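Local coordinates for Tb427.07.360- putative uncharacterized metacyclic invariant surface protein from Trypanosoma brucei (Trypanosoma brucei, PDB 5VTL), which is of unknown function but is probably an invariant surface protein of the metacyclic trypanosome, built as an extended bundle of helices, at residues V139-C152 / T164-E178. Residues are numbered along the deposited sequence; the frame is centred on the assembly and turned at random.
Sequences VNSWVLKKAVEFGC and TDGMADLRAEYDQLE
An antiparallel helix–helix contact, in which L144 fits as a knob into a hole made by M167, L170, R171 and Y174, lays the short helix 141-154 along the start of the long helix 157-209; it illustrates how such a pair can combine an apolar seam along its middle with polar closure at a helix start. Over 141-152 and 164-178 the axes pass 10.1 Å apart and cross at -160°. L144 CD1 meets Y174 CB at 4.2 Å, while its CD2 faces the methyl of M167. One turn on, V148 continues the apolar seam: with CG1 anti to the backbone N (chi1 168°), CG2 is left to lie 3.9 Å from M167 CG and CG1 turns to T164. By the turn between the helices, C152 SG, disulfide-bonded to C160, lies 3.5 Å from T164 OG1, which is hydrogen-bonded to C160 O. Helix 4-58 packs against the seam, L12 touching A147, F13 touching M167 and I20 touching Y174. R171 flanks the seam. Bent at chi3, its chain swings the guanidinium across the short helix, one face resting on K145 CA and NH2 lying 3.7 Å from K145 CB; NE donates to a water that in turn donates to S141 O, a bridge that should steady the group.

At the other end polar groups take over. E178 OE2 receives S141 N at 3.0 Å in a nearly straight bond (167°), approached from above the carboxylate plane, and N140 caps the same helix start by accepting V143 N through OD1 at 2.9 Å. The acid beside this N-terminus is probably stabilised by the helix dipole. A further water joins V139 O to Y174 OH. The arrangement is a disulfide-braced antiparallel helical hairpin, set here in the elongated helical bundle of a trypanosome surface protein.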
ATOM      1  N   VAL A 139       6.187  -7.719  -5.248  1.00  6.62           N
ATOM      2  CA  VAL A 139       6.475  -6.509  -6.008  1.00  3.32           C
ATOM      3  C   VAL A 139       5.995  -5.246  -5.267  1.00  5.85           C
ATOM      4  O   VAL A 139       4.993  -5.267  -4.557  1.00  6.19           O
ATOM      5  CB  VAL A 139       5.841  -6.598  -7.429  1.00  5.00           C
ATOM      6  CG1 VAL A 139       4.335  -6.634  -7.354  1.00  7.60           C
ATOM      7  CG2 VAL A 139       6.311  -5.459  -8.327  1.00  3.77           C
ATOM      8  N   ASN A 140       6.743  -4.161  -5.419  1.00  2.94           N
ATOM      9  CA  ASN A 140       6.377  -2.876  -4.851  1.00  4.52           C
ATOM     10  C   ASN A 140       7.155  -1.828  -5.625  1.00  5.77           C
ATOM     11  O   ASN A 140       7.841  -2.170  -6.584  1.00  6.89           O
ATOM     12  CB  ASN A 140       6.651  -2.828  -3.338  1.00  6.93           C
ATOM     13  CG  ASN A 140       8.092  -3.163  -2.971  1.00  8.82           C
ATOM     14  OD1 ASN A 140       9.022  -2.976  -3.764  1.00  5.70           O
ATOM     15  ND2 ASN A 140       8.283  -3.647  -1.764  1.00 10.94           N
ATOM     16  N   SER A 141       7.082  -0.567  -5.221  1.00  4.46           N
ATOM     17  CA  SER A 141       7.765   0.459  -5.991  1.00  5.44           C
ATOM     18  C   SER A 141       9.263   0.232  -5.993  1.00  3.61           C
ATOM     19  O   SER A 141       9.925   0.533  -6.990  1.00  5.19           O
ATOM     20  CB  SER A 141       7.468   1.864  -5.469  1.00  7.54           C
ATOM     21  OG  SER A 141       6.105   2.189  -5.522  1.00 10.00           O
ATOM     22  N   TRP A 142       9.800  -0.303  -4.893  1.00  5.80           N
ATOM     23  CA  TRP A 142      11.257  -0.513  -4.794  1.00  8.74           C
ATOM     24  C   TRP A 142      11.695  -1.540  -5.848  1.00  5.45           C
ATOM     25  O   TRP A 142      12.659  -1.326  -6.579  1.00  4.58           O
ATOM     26  CB  TRP A 142      11.685  -0.930  -3.368  1.00  5.35           C
ATOM     27  CG  TRP A 142      13.174  -1.178  -3.232  1.00  6.19           C
ATOM     28  CD1 TRP A 142      14.150  -0.254  -2.912  1.00  5.93           C
ATOM     29  CD2 TRP A 142      13.859  -2.429  -3.413  1.00  6.01           C
ATOM     30  NE1 TRP A 142      15.379  -0.863  -2.880  1.00  7.01           N
ATOM     31  CE2 TRP A 142      15.231  -2.191  -3.185  1.00  7.93           C
ATOM     32  CE3 TRP A 142      13.446  -3.726  -3.744  1.00  6.50           C
ATOM     33  CZ2 TRP A 142      16.181  -3.190  -3.292  1.00  8.16           C
ATOM     34  CZ3 TRP A 142      14.392  -4.708  -3.844  1.00  9.07           C
ATOM     35  CH2 TRP A 142      15.750  -4.430  -3.618  1.00  6.87           C
ATOM     36  N   VAL A 143      10.962  -2.651  -5.951  1.00  7.15           N
ATOM     37  CA  VAL A 143      11.244  -3.655  -6.972  1.00  5.55           C
ATOM     38  C   VAL A 143      11.140  -3.078  -8.392  1.00  9.80           C
ATOM     39  O   VAL A 143      11.956  -3.388  -9.247  1.00  5.34           O
ATOM     40  CB  VAL A 143      10.281  -4.865  -6.841  1.00  4.71           C
ATOM     41  CG1 VAL A 143      10.458  -5.862  -8.008  1.00  5.91           C
ATOM     42  CG2 VAL A 143      10.488  -5.561  -5.490  1.00  5.24           C
ATOM     43  N   LEU A 144      10.138  -2.247  -8.657  1.00  5.75           N
ATOM     44  CA  LEU A 144      10.021  -1.657  -9.992  1.00  7.26           C
ATOM     45  C   LEU A 144      11.193  -0.720 -10.289  1.00  5.79           C
ATOM     46  O   LEU A 144      11.663  -0.649 -11.418  1.00  4.74           O
ATOM     47  CB  LEU A 144       8.697  -0.900 -10.166  1.00  5.31           C
ATOM     48  CG  LEU A 144       7.406  -1.720 -10.077  1.00  3.63           C
ATOM     49  CD1 LEU A 144       6.223  -0.789 -10.162  1.00  6.40           C
ATOM     50  CD2 LEU A 144       7.325  -2.759 -11.152  1.00  8.99           C
ATOM     51  N   LYS A 145      11.665  -0.009  -9.276  1.00  5.25           N
ATOM     52  CA  LYS A 145      12.846   0.831  -9.418  1.00  5.35           C
ATOM     53  C   LYS A 145      14.068  -0.005  -9.769  1.00  5.26           C
ATOM     54  O   LYS A 145      14.801   0.305 -10.692  1.00  7.49           O
ATOM     55  CB  LYS A 145      13.126   1.599  -8.120  1.00  9.48           C
ATOM     56  CG  LYS A 145      14.432   2.390  -8.127  1.00  6.64           C
ATOM     57  CD  LYS A 145      14.604   3.216  -6.857  1.00 12.27           C
ATOM     58  CE  LYS A 145      14.699   2.362  -5.626  1.00 17.03           C
ATOM     59  NZ  LYS A 145      15.092   3.141  -4.431  1.00 19.89           N
ATOM     60  N   LYS A 146      14.301  -1.064  -9.005  1.00  4.99           N
ATOM     61  CA  LYS A 146      15.448  -1.930  -9.279  1.00  3.73           C
ATOM     62  C   LYS A 146      15.380  -2.549 -10.672  1.00  5.28           C
ATOM     63  O   LYS A 146      16.394  -2.730 -11.329  1.00  5.88           O
ATOM     64  CB  LYS A 146      15.529  -3.040  -8.228  1.00  4.72           C
ATOM     65  CG  LYS A 146      15.837  -2.541  -6.835  1.00  9.93           C
ATOM     66  CD  LYS A 146      17.234  -1.893  -6.778  1.00 14.09           C
ATOM     67  CE  LYS A 146      17.248  -0.580  -6.054  1.00 17.56           C
ATOM     68  NZ  LYS A 146      18.669  -0.151  -5.823  1.00 18.89           N
ATOM     69  N   ALA A 147      14.176  -2.884 -11.110  1.00  4.34           N
ATOM     70  CA  ALA A 147      13.975  -3.468 -12.432  1.00  5.59           C
ATOM     71  C   ALA A 147      14.448  -2.524 -13.542  1.00  3.72           C
ATOM     72  O   ALA A 147      15.177  -2.918 -14.465  1.00  5.23           O
ATOM     73  CB  ALA A 147      12.520  -3.832 -12.608  1.00  7.93           C
ATOM     74  N   VAL A 148      14.049  -1.262 -13.438  1.00  3.06           N
ATOM     75  CA  VAL A 148      14.459  -0.273 -14.420  1.00  4.82           C
ATOM     76  C   VAL A 148      15.972  -0.098 -14.319  1.00  4.20           C
ATOM     77  O   VAL A 148      16.680  -0.044 -15.329  1.00  5.03           O
ATOM     78  CB  VAL A 148      13.714   1.052 -14.175  1.00  8.94           C
ATOM     79  CG1 VAL A 148      14.326   2.178 -14.999  1.00  9.71           C
ATOM     80  CG2 VAL A 148      12.206   0.872 -14.485  1.00  9.50           C
ATOM     81  N   GLU A 149      16.474  -0.025 -13.091  1.00  5.66           N
ATOM     82  CA  GLU A 149      17.917   0.157 -12.893  1.00  5.93           C
ATOM     83  C   GLU A 149      18.721  -0.956 -13.545  1.00  7.55           C
ATOM     84  O   GLU A 149      19.744  -0.692 -14.176  1.00  4.17           O
ATOM     85  CB  GLU A 149      18.262   0.272 -11.412  1.00  5.80           C
ATOM     86  CG  GLU A 149      17.882   1.610 -10.836  1.00  5.40           C
ATOM     87  CD  GLU A 149      18.056   1.683  -9.344  1.00  9.38           C
ATOM     88  OE1 GLU A 149      18.435   0.663  -8.715  1.00 11.80           O
ATOM     89  OE2 GLU A 149      17.799   2.768  -8.807  1.00  9.02           O
ATOM     90  N   PHE A 150      18.263  -2.197 -13.410  1.00  6.00           N
ATOM     91  CA  PHE A 150      19.025  -3.323 -13.945  1.00  4.69           C
ATOM     92  C   PHE A 150      18.970  -3.287 -15.449  1.00  5.28           C
ATOM     93  O   PHE A 150      19.962  -3.573 -16.130  1.00  5.47           O
ATOM     94  CB  PHE A 150      18.472  -4.661 -13.433  1.00  6.11           C
ATOM     95  CG  PHE A 150      18.904  -5.032 -12.040  1.00  9.16           C
ATOM     96  CD1 PHE A 150      20.241  -4.974 -11.646  1.00 11.94           C
ATOM     97  CD2 PHE A 150      17.969  -5.458 -11.123  1.00  6.40           C
ATOM     98  CE1 PHE A 150      20.620  -5.349 -10.375  1.00 10.59           C
ATOM     99  CE2 PHE A 150      18.352  -5.838  -9.841  1.00  8.32           C
ATOM    100  CZ  PHE A 150      19.667  -5.784  -9.466  1.00 10.14           C
ATOM    101  N   GLY A 151      17.798  -2.940 -15.996  1.00  4.36           N
ATOM    102  CA  GLY A 151      17.677  -2.839 -17.430  1.00  4.62           C
ATOM    103  C   GLY A 151      18.654  -1.806 -17.970  1.00  4.40           C
ATOM    104  O   GLY A 151      19.315  -2.009 -18.976  1.00  5.41           O
ATOM    105  N   CYS A 152      18.748  -0.680 -17.284  1.00  4.23           N
ATOM    106  CA  CYS A 152      19.624   0.387 -17.717  1.00  6.20           C
ATOM    107  C   CYS A 152      21.111   0.013 -17.527  1.00  9.54           C
ATOM    108  O   CYS A 152      21.964   0.433 -18.311  1.00  9.22           O
ATOM    109  CB  CYS A 152      19.263   1.682 -16.986  1.00  6.92           C
ATOM    110  SG  CYS A 152      17.805   2.461 -17.692  1.00  9.85           S
ATOM    111  N   THR A 164      12.941   3.524 -19.306  1.00  5.60           N
ATOM    112  CA  THR A 164      12.753   4.576 -18.307  1.00 11.70           C
ATOM    113  C   THR A 164      11.528   5.433 -18.639  1.00 17.51           C
ATOM    114  O   THR A 164      10.609   5.551 -17.822  1.00 13.83           O
ATOM    115  CB  THR A 164      14.003   5.465 -18.211  1.00  9.62           C
ATOM    116  OG1 THR A 164      15.117   4.647 -17.844  1.00 12.14           O
ATOM    117  CG2 THR A 164      13.816   6.577 -17.187  1.00 11.15           C
ATOM    118  N   ASP A 165      11.511   6.003 -19.840  1.00 11.63           N
ATOM    119  CA  ASP A 165      10.392   6.835 -20.295  1.00 12.52           C
ATOM    120  C   ASP A 165       9.088   6.046 -20.166  1.00 11.78           C
ATOM    121  O   ASP A 165       8.077   6.552 -19.686  1.00 10.96           O
ATOM    122  CB  ASP A 165      10.555   7.249 -21.766  1.00 11.85           C
ATOM    123  CG  ASP A 165      11.686   8.248 -22.010  1.00 26.31           C
ATOM    124  OD1 ASP A 165      12.303   8.772 -21.059  1.00 15.02           O
ATOM    125  OD2 ASP A 165      11.944   8.509 -23.206  1.00 21.63           O
ATOM    126  N   GLY A 166       9.134   4.793 -20.589  1.00 10.86           N
ATOM    127  CA  GLY A 166       7.956   3.956 -20.667  1.00 12.70           C
ATOM    128  C   GLY A 166       7.412   3.473 -19.330  1.00 12.56           C
ATOM    129  O   GLY A 166       6.218   3.194 -19.214  1.00 10.89           O
ATOM    130  N   MET A 167       8.266   3.362 -18.321  1.00  7.19           N
ATOM    131  CA  MET A 167       7.824   2.914 -16.998  1.00 10.95           C
ATOM    132  C   MET A 167       7.369   4.021 -16.061  1.00 10.07           C
ATOM    133  O   MET A 167       6.891   3.742 -14.969  1.00 10.81           O
ATOM    134  CB  MET A 167       8.951   2.141 -16.309  1.00  9.43           C
ATOM    135  CG  MET A 167       9.061   0.738 -16.830  1.00 12.47           C
ATOM    136  SD  MET A 167       7.650  -0.226 -16.261  1.00 15.93           S
ATOM    137  CE  MET A 167       7.983  -0.273 -14.495  1.00 19.24           C
ATOM    138  N   ALA A 168       7.538   5.264 -16.474  1.00 11.36           N
ATOM    139  CA  ALA A 168       7.346   6.398 -15.578  1.00 14.68           C
ATOM    140  C   ALA A 168       5.901   6.473 -15.056  1.00 12.06           C
ATOM    141  O   ALA A 168       5.673   6.745 -13.883  1.00  9.05           O
ATOM    142  CB  ALA A 168       7.722   7.678 -16.282  1.00 12.49           C
ATOM    143  N   ASP A 169       4.938   6.214 -15.937  1.00 11.82           N
ATOM    144  CA  ASP A 169       3.516   6.326 -15.588  1.00 11.36           C
ATOM    145  C   ASP A 169       3.146   5.259 -14.562  1.00 13.63           C
ATOM    146  O   ASP A 169       2.577   5.567 -13.520  1.00 11.04           O
ATOM    147  CB  ASP A 169       2.658   6.173 -16.833  1.00  9.87           C
ATOM    148  CG  ASP A 169       2.495   7.476 -17.611  1.00 40.95           C
ATOM    149  OD1 ASP A 169       3.248   8.443 -17.350  1.00 41.13           O
ATOM    150  OD2 ASP A 169       1.610   7.531 -18.500  1.00 41.64           O
ATOM    151  N   LEU A 170       3.481   4.005 -14.861  1.00  8.40           N
ATOM    152  CA  LEU A 170       3.222   2.907 -13.929  1.00  9.86           C
ATOM    153  C   LEU A 170       3.847   3.172 -12.571  1.00  9.00           C
ATOM    154  O   LEU A 170       3.211   2.971 -11.515  1.00  8.89           O
ATOM    155  CB  LEU A 170       3.777   1.602 -14.477  1.00  5.49           C
ATOM    156  CG  LEU A 170       3.780   0.416 -13.524  1.00  5.04           C
ATOM    157  CD1 LEU A 170       2.394   0.163 -12.932  1.00  8.40           C
ATOM    158  CD2 LEU A 170       4.269  -0.811 -14.294  1.00 12.16           C
ATOM    159  N   ARG A 171       5.099   3.611 -12.595  1.00  8.26           N
ATOM    160  CA  ARG A 171       5.822   3.834 -11.352  1.00 11.42           C
ATOM    161  C   ARG A 171       5.225   4.974 -10.551  1.00 10.54           C
ATOM    162  O   ARG A 171       5.173   4.911  -9.321  1.00  7.91           O
ATOM    163  CB  ARG A 171       7.300   4.036 -11.645  1.00 12.66           C
ATOM    164  CG  ARG A 171       7.914   2.719 -12.129  1.00  7.58           C
ATOM    165  CD  ARG A 171       9.399   2.809 -12.310  1.00 12.20           C
ATOM    166  NE  ARG A 171      10.012   3.311 -11.094  1.00 12.08           N
ATOM    167  CZ  ARG A 171      11.123   4.036 -11.045  1.00 13.29           C
ATOM    168  NH1 ARG A 171      11.764   4.366 -12.159  1.00 15.11           N
ATOM    169  NH2 ARG A 171      11.585   4.441  -9.868  1.00 16.26           N
ATOM    170  N   ALA A 172       4.712   5.980 -11.255  1.00  9.15           N
ATOM    171  CA  ALA A 172       3.999   7.076 -10.613  1.00  7.09           C
ATOM    172  C   ALA A 172       2.686   6.578 -10.011  1.00  9.28           C
ATOM    173  O   ALA A 172       2.354   6.937  -8.889  1.00  9.38           O
ATOM    174  CB  ALA A 172       3.750   8.201 -11.599  1.00  9.16           C
ATOM    175  N   GLU A 173       1.956   5.729 -10.725  1.00  7.39           N
ATOM    176  CA  GLU A 173       0.696   5.211 -10.205  1.00  6.54           C
ATOM    177  C   GLU A 173       0.935   4.317  -8.998  1.00  6.52           C
ATOM    178  O   GLU A 173       0.177   4.355  -8.023  1.00  6.74           O
ATOM    179  CB  GLU A 173      -0.053   4.392 -11.256  1.00 10.75           C
ATOM    180  CG  GLU A 173      -0.706   5.182 -12.366  1.00 20.52           C
ATOM    181  CD  GLU A 173      -1.843   6.061 -11.895  1.00 14.82           C
ATOM    182  OE1 GLU A 173      -2.824   5.556 -11.308  1.00 14.04           O
ATOM    183  OE2 GLU A 173      -1.747   7.271 -12.135  1.00 21.96           O
ATOM    184  N   TYR A 174       1.985   3.498  -9.055  1.00  8.62           N
ATOM    185  CA  TYR A 174       2.252   2.600  -7.952  1.00  6.83           C
ATOM    186  C   TYR A 174       2.703   3.431  -6.752  1.00  5.36           C
ATOM    187  O   TYR A 174       2.325   3.149  -5.613  1.00  6.51           O
ATOM    188  CB  TYR A 174       3.266   1.495  -8.325  1.00  8.47           C
ATOM    189  CG  TYR A 174       2.895   0.201  -7.617  1.00  6.67           C
ATOM    190  CD1 TYR A 174       3.360  -0.066  -6.337  1.00  5.29           C
ATOM    191  CD2 TYR A 174       2.042  -0.716  -8.202  1.00  5.90           C
ATOM    192  CE1 TYR A 174       3.011  -1.218  -5.679  1.00  4.44           C
ATOM    193  CE2 TYR A 174       1.679  -1.874  -7.554  1.00  6.84           C
ATOM    194  CZ  TYR A 174       2.162  -2.122  -6.290  1.00  6.04           C
ATOM    195  OH  TYR A 174       1.789  -3.248  -5.620  1.00  6.13           O
ATOM    196  N   ASP A 175       3.461   4.488  -6.995  1.00  8.69           N
ATOM    197  CA  ASP A 175       3.829   5.379  -5.907  1.00  7.40           C
ATOM    198  C   ASP A 175       2.576   5.978  -5.246  1.00  6.48           C
ATOM    199  O   ASP A 175       2.499   6.101  -4.021  1.00  7.95           O
ATOM    200  CB  ASP A 175       4.723   6.518  -6.389  1.00  8.29           C
ATOM    201  CG  ASP A 175       6.188   6.137  -6.513  1.00 12.84           C
ATOM    202  OD1 ASP A 175       6.651   5.122  -5.930  1.00 14.45           O
ATOM    203  OD2 ASP A 175       6.885   6.886  -7.220  1.00 12.52           O
ATOM    204  N   GLN A 176       1.606   6.386  -6.058  1.00  7.56           N
ATOM    205  CA  GLN A 176       0.380   6.984  -5.532  1.00  8.33           C
ATOM    206  C   GLN A 176      -0.391   5.971  -4.713  1.00  6.58           C
ATOM    207  O   GLN A 176      -0.958   6.290  -3.670  1.00  7.25           O
ATOM    208  CB  GLN A 176      -0.487   7.502  -6.670  1.00 12.33           C
ATOM    209  CG  GLN A 176       0.057   8.728  -7.292  1.00 12.15           C
ATOM    210  CD  GLN A 176      -0.557   9.965  -6.706  1.00 33.95           C
ATOM    211  OE1 GLN A 176      -0.854  10.016  -5.511  1.00 23.56           O
ATOM    212  NE2 GLN A 176      -0.770  10.976  -7.540  1.00 39.23           N
ATOM    213  N   LEU A 177      -0.387   4.735  -5.192  1.00  7.96           N
ATOM    214  CA  LEU A 177      -1.025   3.638  -4.485  1.00  7.60           C
ATOM    215  C   LEU A 177      -0.387   3.438  -3.113  1.00  6.41           C
ATOM    216  O   LEU A 177      -1.080   3.372  -2.110  1.00  7.95           O
ATOM    217  CB  LEU A 177      -0.938   2.353  -5.327  1.00  3.03           C
ATOM    218  CG  LEU A 177      -1.469   1.063  -4.687  1.00  7.14           C
ATOM    219  CD1 LEU A 177      -2.885   1.229  -4.157  1.00  5.08           C
ATOM    220  CD2 LEU A 177      -1.412  -0.083  -5.713  1.00  7.60           C
ATOM    221  N   GLU A 178       0.934   3.369  -3.057  1.00  6.07           N
ATOM    222  CA  GLU A 178       1.612   3.138  -1.797  1.00  5.46           C
ATOM    223  C   GLU A 178       1.367   4.292  -0.822  1.00  9.21           C
ATOM    224  O   GLU A 178       1.222   4.079   0.386  1.00 11.13           O
ATOM    225  CB  GLU A 178       3.119   2.932  -2.016  1.00 11.35           C
ATOM    226  CG  GLU A 178       3.458   1.660  -2.803  1.00  7.02           C
ATOM    227  CD  GLU A 178       4.925   1.247  -2.726  1.00 11.30           C
ATOM    228  OE1 GLU A 178       5.827   2.069  -2.396  1.00  7.01           O
ATOM    229  OE2 GLU A 178       5.166   0.052  -2.982  1.00  7.88           O
TER
HETATM  230  O   HOH W   1       3.054  -3.863  -3.219  1.00  8.27           O
HETATM  231  O   HOH W   2       9.183   2.637  -8.624  1.00  8.12           O
HETATM  232  O   HOH W   3       6.497   2.853  -8.181  1.00  9.23           O
HETATM  233  O   HOH W   4       8.372   0.147  -2.231  1.00  7.37           O